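Local atomic coordinates of putative sugar binding protein (Geobacillus stearothermophilus, PDB entry 6GT9), a protein that binds galactose, and probably glucose too, as the likely sugar-recognising component of a three-component sensing system linked to galactan utilization. Residues 156-161 and 173-178; 187-192 and 205-210; 143-148 and 297-302; 230-235 and 241-246. All blocks are in the same frame, centred on the assembly; numbering follows the deposited sequence.

Contact 1 (156-161 and 173-178); sequences VAIITG and RGFEDA
F175 reaches from helix 166-179 to V156 and I158 on strand 154-160, the first two elements of a beta-alpha-beta unit in one Rossmann-like domain of the periplasmic sugar-binding fold. The strand alternates, so V156 and I158 share the face turned to this helix, while A157 and I159 serve the opposite face. The ring can be followed outward from the helix. CB points at the strand but does not itself touch it; with CG anti to the backbone N (chi1 176°), the ring is sent across the gap. CD1 then meets I158 CD1 at 4.1 Å, and at the tip CZ lies 4.0 Å from V156 CG1, so the ring's CD1-to-CZ side spans both aliphatic side chains, which meet it obliquely. Across the ring, F175 CD2 rests against G143 CA of helix 135-149, where the absence of a side chain lets the ring come close. The ring also stacks with Y218 of the neighbouring strand. Phenylalanine suits this spot because a broad, flat, wholly apolar group can bridge strand and helices with no polar atom to satisfy. Helix 166-179 also carries R171, a galactose-binding residue. The helix's outward side is polar: R173 and D177, one turn apart, form a salt bridge in which R173 NE meets D177 OD1 at 3.3 Å from the syn side, 32° out of the carboxylate plane.

Contact 2 (187-192 and 205-210); sequences IVAIEE and YTILKK
I207 packs against A189 and E191, holding helix 197-210 over strand 185-192, an outermost strand of the sheet in this Rossmann-like domain. The isoleucine straddles two strand residues. Its longer branch runs along the aliphatic part of the glutamate, CD1 lying 3.7 Å from E191 CG, and its shorter branch reaches the alanine, I207 CG2 standing 4.3 Å from A189 CB. Branching at CB suits the site, since the two arms serve two neighbours, and a small alanine allows the helix to lie near the strand. Beyond this first shell, I207 also covers A157 of the adjoining strand and V214 in the loop that follows, as expected for a helix that crosses over strand 154-160 on its way to strand 216-219. The strand is positioned by backbone bonds to its neighbour: V156 pairs with V188, but I158 with A189 and E191. This one-residue slip, together with the near-zero psi of V188 (-5°), is consistent with a beta bulge that brings A189 and E191 round to the helix. The glutamate chain bends at chi2 (-77°), turning its carboxylate aside from the apolar patch and leaving E191 OE2 6.4 Å from K210 NZ, too far for a salt bridge.

Contact 3 (143-148 and 297-302); sequences GRALAE and TKVIRK
The last strand of the sheet, 298-301, runs antiparallel to its neighbour and presents V299 and R301 to A145 of helix 135-149. The alanine methyl is the centre of the contact. It lies against both valine methyls, A145 CB being 3.7 Å from V299 CG1 and 4.0 Å from V299 CG2, and R301 NH2 comes to 3.4 Å from the same A145 CB. A residue this small lets the helix settle close to the strand, and A145 also touches I244, so its methyl is shared between two strands. R301 is extended from CG to NE (chi2 166°, chi3 174°), which carries the guanidinium across from the strand to the helix. V299 CG1 lies 4.2 Å above one face of that group, offset toward its rim, while the carbonyl oxygen of A145 and a water sit at the edge, in plane. The water joins the segments: it accepts from R301 NH2 at 3.0 Å and donates to E148 OE1 at 3.1 Å. The main charge partner of R301 is D149, whose OD1 forms a salt bridge to NH2, so two acidic side chains of one helix end hold the arginine, one directly and one through water. Each element follows a crossing from the other domain, after strands 129-132 and 292-294, in keeping with the three crossings of the two-domain periplasmic binding fold.

Contact 4 (230-235 and 241-246); sequences KVVEQF and TYIIGF
V232 of helix 224-235 meets T241 and I243 at the start of strand 242-246, the last two elements of a beta-alpha-beta unit that begins with strand 216-219. The contact across the segments is entirely van der Waals. On the aliphatic side, the tip of the isoleucine slides past the valine, I243 CD1 lying 4.1 Å from V232 CG2. That same methyl also serves the threonine, V232 CG2 standing 4.0 Å from T241 CG2, so it is wedged between two residues that lie on one face of the strand. Valine fits well here: with CG1 anti to the backbone N (chi1 168°), its two short arms both reach the sheet, CG2 between the two partners and CG1 over the threonine alone. T241, just ahead of the strand, offers a methyl to the helix, and its hydroxyl is tolerable at a partly exposed position.

Main-chain hydrogen bonding fixes the strand. Y242 and I244 pair with the strand 216-219 side, and I243 with A262 on the other. The side chains of Y242 and I244 face away from helix 224-235 and pack on helix 135-149. The far end of the strand leads directly to D247, which binds galactose. Among the polar bonds, E233 OE1 forms a salt bridge to K258 and a hydrogen bond to T260 on the helix side, while Y242 OH bonds D149 on the other face of the sheet. Within the apolar patch, V232 CG1 ends 4.1 Å from T241 CB.

Overall arrangement
All four contacts fasten helices to the same mixed sheet in one domain. Contacts 1 and 3 use one face, where helices 166-179 and 135-149 touch; contacts 2 and 4 use the other, where helices 197-210 and 224-235 meet through L208 and F235. Along the chain, contacts 1, 2 and 4 follow in series and are nested inside the long loop closed by contact 3. Centres of contacts 1 and 2, 1 and 3, and 2 and 4 are each about 13 Å apart, whereas contacts 2 and 3, at opposite edges of the sheet, are about 22 Å apart. The layers thus make a compact alpha-beta-alpha domain that contributes several of the galactose-binding residues.

Contact 1 (156-161 and 173-178)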
# COMPACT_ATOMS: atom_id res chain seq x y z
N VAL A 156 -13.09 14.49 -10.67
CA VAL A 156 -12.44 13.46 -9.87
C VAL A 156 -12.29 13.91 -8.43
O VAL A 156 -11.84 15.03 -8.17
CB VAL A 156 -11.06 13.10 -10.45
CG1 VAL A 156 -10.39 12.05 -9.59
CG2 VAL A 156 -11.21 12.62 -11.89
N ALA A 157 -12.63 13.02 -7.50
CA ALA A 157 -12.20 13.12 -6.12
C ALA A 157 -11.27 11.96 -5.79
O ALA A 157 -11.43 10.86 -6.32
CB ALA A 157 -13.39 13.12 -5.16
N ILE A 158 -10.32 12.22 -4.89
CA ILE A 158 -9.30 11.26 -4.49
C ILE A 158 -9.46 10.99 -3.01
O ILE A 158 -9.57 11.92 -2.21
CB ILE A 158 -7.87 11.77 -4.78
CG1 ILE A 158 -7.66 11.97 -6.27
CG2 ILE A 158 -6.82 10.81 -4.17
CD1 ILE A 158 -6.27 12.48 -6.65
N ILE A 159 -9.50 9.72 -2.66
CA ILE A 159 -9.36 9.30 -1.27
C ILE A 159 -8.02 8.56 -1.15
O ILE A 159 -7.75 7.63 -1.91
CB ILE A 159 -10.56 8.45 -0.83
CG1 ILE A 159 -11.82 9.32 -1.00
CG2 ILE A 159 -10.41 7.97 0.60
CD1 ILE A 159 -13.06 8.72 -0.49
N THR A 160 -7.18 9.02 -0.23
CA THR A 160 -5.84 8.49 -0.06
C THR A 160 -5.66 8.07 1.39
O THR A 160 -6.31 8.60 2.29
CB THR A 160 -4.79 9.54 -0.50
OG1 THR A 160 -3.48 8.94 -0.56
CG2 THR A 160 -4.75 10.73 0.44
N GLY A 161 -4.78 7.09 1.61
CA GLY A 161 -4.57 6.60 2.97
C GLY A 161 -4.12 7.68 3.93
O GLY A 161 -4.59 7.75 5.07
N ARG A 173 0.62 11.27 -6.89
CA ARG A 173 1.41 12.09 -7.80
C ARG A 173 1.51 11.46 -9.18
O ARG A 173 1.46 12.17 -10.19
CB ARG A 173 2.80 12.33 -7.19
CG ARG A 173 3.67 13.26 -8.02
CD ARG A 173 3.01 14.62 -8.17
NE ARG A 173 3.55 15.37 -9.30
CZ ARG A 173 4.67 16.08 -9.26
NH1 ARG A 173 5.38 16.15 -8.14
NH2 ARG A 173 5.09 16.72 -10.35
N GLY A 174 1.65 10.13 -9.25
CA GLY A 174 1.66 9.47 -10.54
C GLY A 174 0.33 9.57 -11.27
O GLY A 174 0.28 9.74 -12.49
N PHE A 175 -0.77 9.45 -10.53
CA PHE A 175 -2.10 9.65 -11.11
C PHE A 175 -2.21 11.04 -11.72
O PHE A 175 -2.64 11.19 -12.87
CB PHE A 175 -3.16 9.45 -10.02
CG PHE A 175 -4.57 9.74 -10.47
CD1 PHE A 175 -5.11 11.01 -10.35
CD2 PHE A 175 -5.38 8.72 -10.95
CE1 PHE A 175 -6.42 11.28 -10.73
CE2 PHE A 175 -6.69 8.97 -11.35
CZ PHE A 175 -7.21 10.25 -11.24
N GLU A 176 -1.83 12.06 -10.96
CA GLU A 176 -1.94 13.44 -11.41
C GLU A 176 -1.10 13.69 -12.66
O GLU A 176 -1.55 14.36 -13.60
CB GLU A 176 -1.53 14.37 -10.27
CG GLU A 176 -2.54 14.40 -9.12
CD GLU A 176 -2.02 15.10 -7.88
OE1 GLU A 176 -0.79 15.30 -7.77
OE2 GLU A 176 -2.84 15.44 -7.00
N ASP A 177 0.12 13.15 -12.70
CA ASP A 177 0.94 13.30 -13.90
C ASP A 177 0.29 12.63 -15.10
O ASP A 177 0.37 13.15 -16.23
CB ASP A 177 2.34 12.72 -13.67
CG ASP A 177 3.16 13.53 -12.68
OD1 ASP A 177 2.81 14.71 -12.42
OD2 ASP A 177 4.17 13.00 -12.16
N ALA A 178 -0.36 11.49 -14.89
CA ALA A 178 -0.92 10.74 -16.01
C ALA A 178 -2.13 11.43 -16.62
O ALA A 178 -2.32 11.37 -17.84
CB ALA A 178 -1.28 9.32 -15.57

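Contact 2 (187-192 and 205-210)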
# COMPACT_ATOMS: atom_id res chain seq x y z
N ILE A 187 -9.42 17.41 -10.85
CA ILE A 187 -9.44 16.88 -9.49
C ILE A 187 -9.94 17.98 -8.57
O ILE A 187 -9.30 19.03 -8.45
CB ILE A 187 -8.04 16.41 -9.07
CG1 ILE A 187 -7.48 15.43 -10.11
CG2 ILE A 187 -8.12 15.81 -7.69
CD1 ILE A 187 -6.02 15.11 -9.90
N VAL A 188 -11.06 17.74 -7.91
CA VAL A 188 -11.72 18.76 -7.11
C VAL A 188 -11.63 18.49 -5.62
O VAL A 188 -12.08 19.33 -4.83
CB VAL A 188 -13.18 18.94 -7.53
CG1 VAL A 188 -13.26 19.26 -9.01
CG2 VAL A 188 -13.98 17.70 -7.21
N ALA A 189 -11.08 17.35 -5.21
CA ALA A 189 -11.03 17.03 -3.80
C ALA A 189 -10.03 15.90 -3.58
O ALA A 189 -9.93 14.98 -4.40
CB ALA A 189 -12.42 16.64 -3.28
N ILE A 190 -9.27 16.00 -2.48
CA ILE A 190 -8.37 14.96 -2.00
C ILE A 190 -8.57 14.87 -0.49
O ILE A 190 -8.40 15.87 0.21
CB ILE A 190 -6.89 15.25 -2.34
CG1 ILE A 190 -6.72 15.53 -3.84
CG2 ILE A 190 -5.98 14.10 -1.90
CD1 ILE A 190 -5.30 15.83 -4.28
N GLU A 191 -8.95 13.69 0.00
CA GLU A 191 -9.21 13.48 1.43
C GLU A 191 -8.52 12.21 1.92
O GLU A 191 -8.26 11.28 1.15
CB GLU A 191 -10.72 13.38 1.72
CG GLU A 191 -11.53 14.59 1.24
CD GLU A 191 -11.38 15.81 2.14
OE1 GLU A 191 -10.85 15.67 3.27
OE2 GLU A 191 -11.80 16.92 1.72
N GLU A 192 -8.24 12.18 3.22
CA GLU A 192 -7.55 11.07 3.88
C GLU A 192 -8.54 10.12 4.53
O GLU A 192 -9.49 10.54 5.19
CB GLU A 192 -6.59 11.59 4.94
CG GLU A 192 -5.51 12.49 4.39
CD GLU A 192 -4.64 13.07 5.49
OE1 GLU A 192 -5.03 14.12 6.06
OE2 GLU A 192 -3.59 12.48 5.80
N TYR A 205 -18.87 10.59 1.45
CA TYR A 205 -20.16 11.24 1.65
C TYR A 205 -20.01 12.76 1.71
O TYR A 205 -20.70 13.49 1.00
CB TYR A 205 -20.81 10.69 2.92
CG TYR A 205 -22.13 11.33 3.28
CD1 TYR A 205 -23.32 10.87 2.73
CD2 TYR A 205 -22.18 12.39 4.18
CE1 TYR A 205 -24.53 11.46 3.07
CE2 TYR A 205 -23.38 12.99 4.52
CZ TYR A 205 -24.55 12.52 3.96
OH TYR A 205 -25.75 13.11 4.29
N THR A 206 -19.08 13.25 2.54
CA THR A 206 -18.88 14.70 2.63
C THR A 206 -18.38 15.29 1.31
O THR A 206 -18.72 16.44 0.99
CB THR A 206 -17.92 15.03 3.77
OG1 THR A 206 -16.63 14.46 3.51
CG2 THR A 206 -18.43 14.48 5.08
N ILE A 207 -17.59 14.54 0.55
CA ILE A 207 -17.17 15.03 -0.77
C ILE A 207 -18.38 15.23 -1.67
O ILE A 207 -18.49 16.24 -2.37
CB ILE A 207 -16.15 14.06 -1.42
CG1 ILE A 207 -14.79 14.14 -0.74
CG2 ILE A 207 -15.99 14.36 -2.90
CD1 ILE A 207 -13.78 13.13 -1.28
N LEU A 208 -19.30 14.26 -1.68
CA LEU A 208 -20.46 14.36 -2.55
C LEU A 208 -21.38 15.50 -2.12
O LEU A 208 -22.04 16.10 -2.98
CB LEU A 208 -21.20 13.03 -2.60
CG LEU A 208 -20.31 11.92 -3.18
CD1 LEU A 208 -20.97 10.54 -3.11
CD2 LEU A 208 -19.91 12.26 -4.61
N LYS A 209 -21.44 15.83 -0.83
CA LYS A 209 -22.33 16.92 -0.45
C LYS A 209 -21.71 18.29 -0.76
O LYS A 209 -22.42 19.20 -1.20
CB LYS A 209 -22.75 16.80 1.03
CG LYS A 209 -21.69 17.06 2.10
CD LYS A 209 -22.30 16.87 3.51
CE LYS A 209 -21.25 16.89 4.63
NZ LYS A 209 -21.39 15.78 5.63
N LYS A 210 -20.40 18.44 -0.59
CA LYS A 210 -19.74 19.69 -0.96
C LYS A 210 -19.50 19.81 -2.46
O LYS A 210 -19.43 20.93 -2.98
CB LYS A 210 -18.40 19.84 -0.23
CG LYS A 210 -18.52 20.33 1.20
CD LYS A 210 -17.16 20.78 1.73
CE LYS A 210 -16.54 21.84 0.83
NZ LYS A 210 -15.21 22.29 1.34

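Contact 3 (143-148 and 297-302)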
# COMPACT_ATOMS: atom_id res chain seq x y z
N GLY A 143 -4.00 6.47 -13.39
CA GLY A 143 -4.38 7.67 -14.11
C GLY A 143 -4.65 7.42 -15.58
O GLY A 143 -5.65 7.90 -16.13
N ARG A 144 -3.76 6.67 -16.24
CA ARG A 144 -4.02 6.25 -17.61
C ARG A 144 -5.36 5.53 -17.72
O ARG A 144 -6.15 5.79 -18.64
CB ARG A 144 -2.90 5.33 -18.10
CG ARG A 144 -1.60 6.06 -18.46
CD ARG A 144 -1.72 6.72 -19.83
NE ARG A 144 -0.42 7.23 -20.29
CZ ARG A 144 -0.06 8.51 -20.22
NH1 ARG A 144 -0.91 9.40 -19.71
NH2 ARG A 144 1.13 8.89 -20.65
N ALA A 145 -5.64 4.63 -16.78
CA ALA A 145 -6.85 3.83 -16.84
C ALA A 145 -8.10 4.70 -16.73
O ALA A 145 -9.05 4.53 -17.50
CB ALA A 145 -6.84 2.78 -15.72
N LEU A 146 -8.12 5.62 -15.77
CA LEU A 146 -9.28 6.49 -15.62
C LEU A 146 -9.49 7.35 -16.86
O LEU A 146 -10.63 7.56 -17.30
CB LEU A 146 -9.13 7.36 -14.37
CG LEU A 146 -10.26 8.34 -14.02
CD1 LEU A 146 -10.41 8.48 -12.49
CD2 LEU A 146 -10.06 9.71 -14.65
N ALA A 147 -8.40 7.84 -17.45
CA ALA A 147 -8.50 8.66 -18.66
C ALA A 147 -9.03 7.86 -19.83
O ALA A 147 -9.83 8.37 -20.63
CB ALA A 147 -7.14 9.28 -19.00
N GLU A 148 -8.61 6.60 -19.95
CA GLU A 148 -9.12 5.73 -21.01
C GLU A 148 -10.60 5.44 -20.82
O GLU A 148 -11.40 5.60 -21.75
CB GLU A 148 -8.33 4.42 -21.04
CG GLU A 148 -6.96 4.50 -21.71
CD GLU A 148 -6.37 3.13 -21.99
OE1 GLU A 148 -5.33 2.78 -21.38
OE2 GLU A 148 -6.96 2.39 -22.81
N THR A 297 2.52 -4.84 -10.89
CA THR A 297 1.36 -3.99 -10.74
C THR A 297 0.75 -3.76 -12.12
O THR A 297 1.45 -3.72 -13.13
CB THR A 297 1.68 -2.63 -10.04
OG1 THR A 297 0.46 -1.92 -9.73
CG2 THR A 297 2.55 -1.74 -10.92
N LYS A 298 -0.58 -3.64 -12.15
CA LYS A 298 -1.34 -3.49 -13.39
C LYS A 298 -2.78 -3.18 -13.03
O LYS A 298 -3.26 -3.59 -11.97
CB LYS A 298 -1.30 -4.76 -14.24
CG LYS A 298 -1.87 -5.98 -13.54
CD LYS A 298 -2.23 -7.09 -14.51
CE LYS A 298 -1.90 -8.46 -13.93
NZ LYS A 298 -2.46 -9.59 -14.73
N VAL A 299 -3.46 -2.47 -13.91
CA VAL A 299 -4.88 -2.20 -13.71
C VAL A 299 -5.67 -3.37 -14.27
O VAL A 299 -5.40 -3.85 -15.37
CB VAL A 299 -5.29 -0.88 -14.37
CG1 VAL A 299 -6.79 -0.61 -14.17
CG2 VAL A 299 -4.47 0.26 -13.78
N ILE A 300 -6.63 -3.86 -13.49
CA ILE A 300 -7.55 -4.89 -13.96
C ILE A 300 -8.96 -4.32 -13.90
O ILE A 300 -9.26 -3.41 -13.12
CB ILE A 300 -7.45 -6.19 -13.16
CG1 ILE A 300 -7.78 -5.93 -11.69
CG2 ILE A 300 -6.06 -6.82 -13.34
CD1 ILE A 300 -8.72 -6.94 -11.07
N ARG A 301 -9.82 -4.88 -14.73
CA ARG A 301 -11.23 -4.54 -14.79
C ARG A 301 -12.04 -5.83 -14.69
O ARG A 301 -11.47 -6.92 -14.58
CB ARG A 301 -11.56 -3.76 -16.08
CG ARG A 301 -10.78 -2.45 -16.21
CD ARG A 301 -10.85 -1.87 -17.61
NE ARG A 301 -10.23 -0.55 -17.71
CZ ARG A 301 -8.94 -0.35 -17.99
NH1 ARG A 301 -8.14 -1.39 -18.19
NH2 ARG A 301 -8.45 0.89 -18.06
N LYS A 302 -13.36 -5.69 -14.72
CA LYS A 302 -14.25 -6.84 -14.61
C LYS A 302 -13.98 -7.89 -15.68
O LYS A 302 -14.17 -9.09 -15.43
CB LYS A 302 -15.71 -6.37 -14.69
CG LYS A 302 -16.75 -7.47 -14.57
CD LYS A 302 -18.12 -6.93 -14.94
CE LYS A 302 -19.14 -8.04 -15.06
NZ LYS A 302 -19.34 -8.74 -13.76
O HOH W 1 -5.55 1.06 -18.79

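Contact 4 (230-235 and 241-246)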
# COMPACT_ATOMS: atom_id res chain seq x y z
N LYS A 230 -19.58 1.67 -1.03
CA LYS A 230 -20.70 1.61 -0.09
C LYS A 230 -21.53 2.88 -0.15
O LYS A 230 -22.76 2.83 -0.15
CB LYS A 230 -20.19 1.37 1.32
CG LYS A 230 -21.25 1.51 2.41
CD LYS A 230 -20.62 1.88 3.76
CE LYS A 230 -21.64 1.86 4.90
NZ LYS A 230 -22.04 0.47 5.26
N VAL A 231 -20.87 4.04 -0.20
CA VAL A 231 -21.60 5.30 -0.22
C VAL A 231 -22.31 5.49 -1.56
O VAL A 231 -23.48 5.92 -1.60
CB VAL A 231 -20.64 6.46 0.11
CG1 VAL A 231 -21.32 7.81 -0.12
CG2 VAL A 231 -20.19 6.35 1.55
N VAL A 232 -21.64 5.16 -2.66
CA VAL A 232 -22.24 5.30 -3.98
C VAL A 232 -23.50 4.44 -4.09
O VAL A 232 -24.53 4.88 -4.60
CB VAL A 232 -21.21 4.95 -5.07
CG1 VAL A 232 -21.88 4.80 -6.45
CG2 VAL A 232 -20.13 6.01 -5.12
N GLU A 233 -23.43 3.20 -3.59
CA GLU A 233 -24.58 2.31 -3.70
C GLU A 233 -25.74 2.77 -2.83
O GLU A 233 -26.90 2.51 -3.18
CB GLU A 233 -24.18 0.88 -3.34
CG GLU A 233 -23.35 0.21 -4.43
CD GLU A 233 -23.25 -1.30 -4.26
OE1 GLU A 233 -22.70 -1.97 -5.17
OE2 GLU A 233 -23.72 -1.83 -3.23
N GLN A 234 -25.47 3.45 -1.71
CA GLN A 234 -26.57 3.94 -0.87
C GLN A 234 -27.35 5.05 -1.54
O GLN A 234 -28.55 5.20 -1.29
CB GLN A 234 -26.04 4.41 0.48
CG GLN A 234 -25.38 3.32 1.30
CD GLN A 234 -25.05 3.76 2.71
OE1 GLN A 234 -24.48 4.84 2.92
NE2 GLN A 234 -25.37 2.92 3.68
N PHE A 235 -26.70 5.86 -2.38
CA PHE A 235 -27.45 6.81 -3.19
C PHE A 235 -28.28 6.09 -4.25
O PHE A 235 -29.45 6.42 -4.46
CB PHE A 235 -26.49 7.81 -3.86
CG PHE A 235 -26.01 8.90 -2.94
CD1 PHE A 235 -26.81 10.00 -2.68
CD2 PHE A 235 -24.76 8.83 -2.36
CE1 PHE A 235 -26.37 11.01 -1.85
CE2 PHE A 235 -24.31 9.84 -1.53
CZ PHE A 235 -25.12 10.93 -1.27
N THR A 241 -21.15 6.52 -11.31
CA THR A 241 -19.95 7.12 -10.76
C THR A 241 -18.82 6.16 -11.06
O THR A 241 -18.95 5.02 -10.82
CB THR A 241 -20.11 7.20 -9.25
OG1 THR A 241 -21.18 8.07 -8.95
CG2 THR A 241 -18.88 7.70 -8.57
N TYR A 242 -17.72 6.67 -11.58
CA TYR A 242 -16.55 5.86 -11.92
C TYR A 242 -15.67 5.72 -10.69
O TYR A 242 -15.29 6.72 -10.07
CB TYR A 242 -15.77 6.50 -13.07
CG TYR A 242 -14.53 5.73 -13.49
CD1 TYR A 242 -14.60 4.73 -14.45
CD2 TYR A 242 -13.29 6.01 -12.92
CE1 TYR A 242 -13.45 4.03 -14.84
CE2 TYR A 242 -12.14 5.32 -13.30
CZ TYR A 242 -12.23 4.33 -14.26
OH TYR A 242 -11.08 3.64 -14.64
N ILE A 243 -15.33 4.48 -10.33
CA ILE A 243 -14.47 4.22 -9.18
C ILE A 243 -13.28 3.40 -9.64
O ILE A 243 -13.45 2.29 -10.16
CB ILE A 243 -15.21 3.48 -8.06
CG1 ILE A 243 -16.44 4.25 -7.62
CG2 ILE A 243 -14.28 3.28 -6.86
CD1 ILE A 243 -17.25 3.51 -6.57
N ILE A 244 -12.07 3.91 -9.41
CA ILE A 244 -10.86 3.10 -9.54
C ILE A 244 -10.17 3.09 -8.19
O ILE A 244 -9.95 4.14 -7.57
CB ILE A 244 -9.93 3.60 -10.68
CG1 ILE A 244 -8.69 2.69 -10.78
CG2 ILE A 244 -9.58 5.06 -10.50
CD1 ILE A 244 -7.90 2.81 -12.10
N GLY A 245 -9.88 1.89 -7.69
CA GLY A 245 -9.23 1.75 -6.39
C GLY A 245 -7.96 0.93 -6.45
O GLY A 245 -7.45 0.66 -7.54
N PHE A 246 -7.44 0.53 -5.29
CA PHE A 246 -6.23 -0.26 -5.17
C PHE A 246 -6.52 -1.63 -4.57
O PHE A 246 -7.42 -1.78 -3.74
CB PHE A 246 -5.16 0.45 -4.32
CG PHE A 246 -4.04 1.06 -5.12
CD1 PHE A 246 -4.25 2.21 -5.86
CD2 PHE A 246 -2.80 0.46 -5.16
CE1 PHE A 246 -3.24 2.77 -6.61
CE2 PHE A 246 -1.77 1.00 -5.92
CZ PHE A 246 -2.00 2.17 -6.65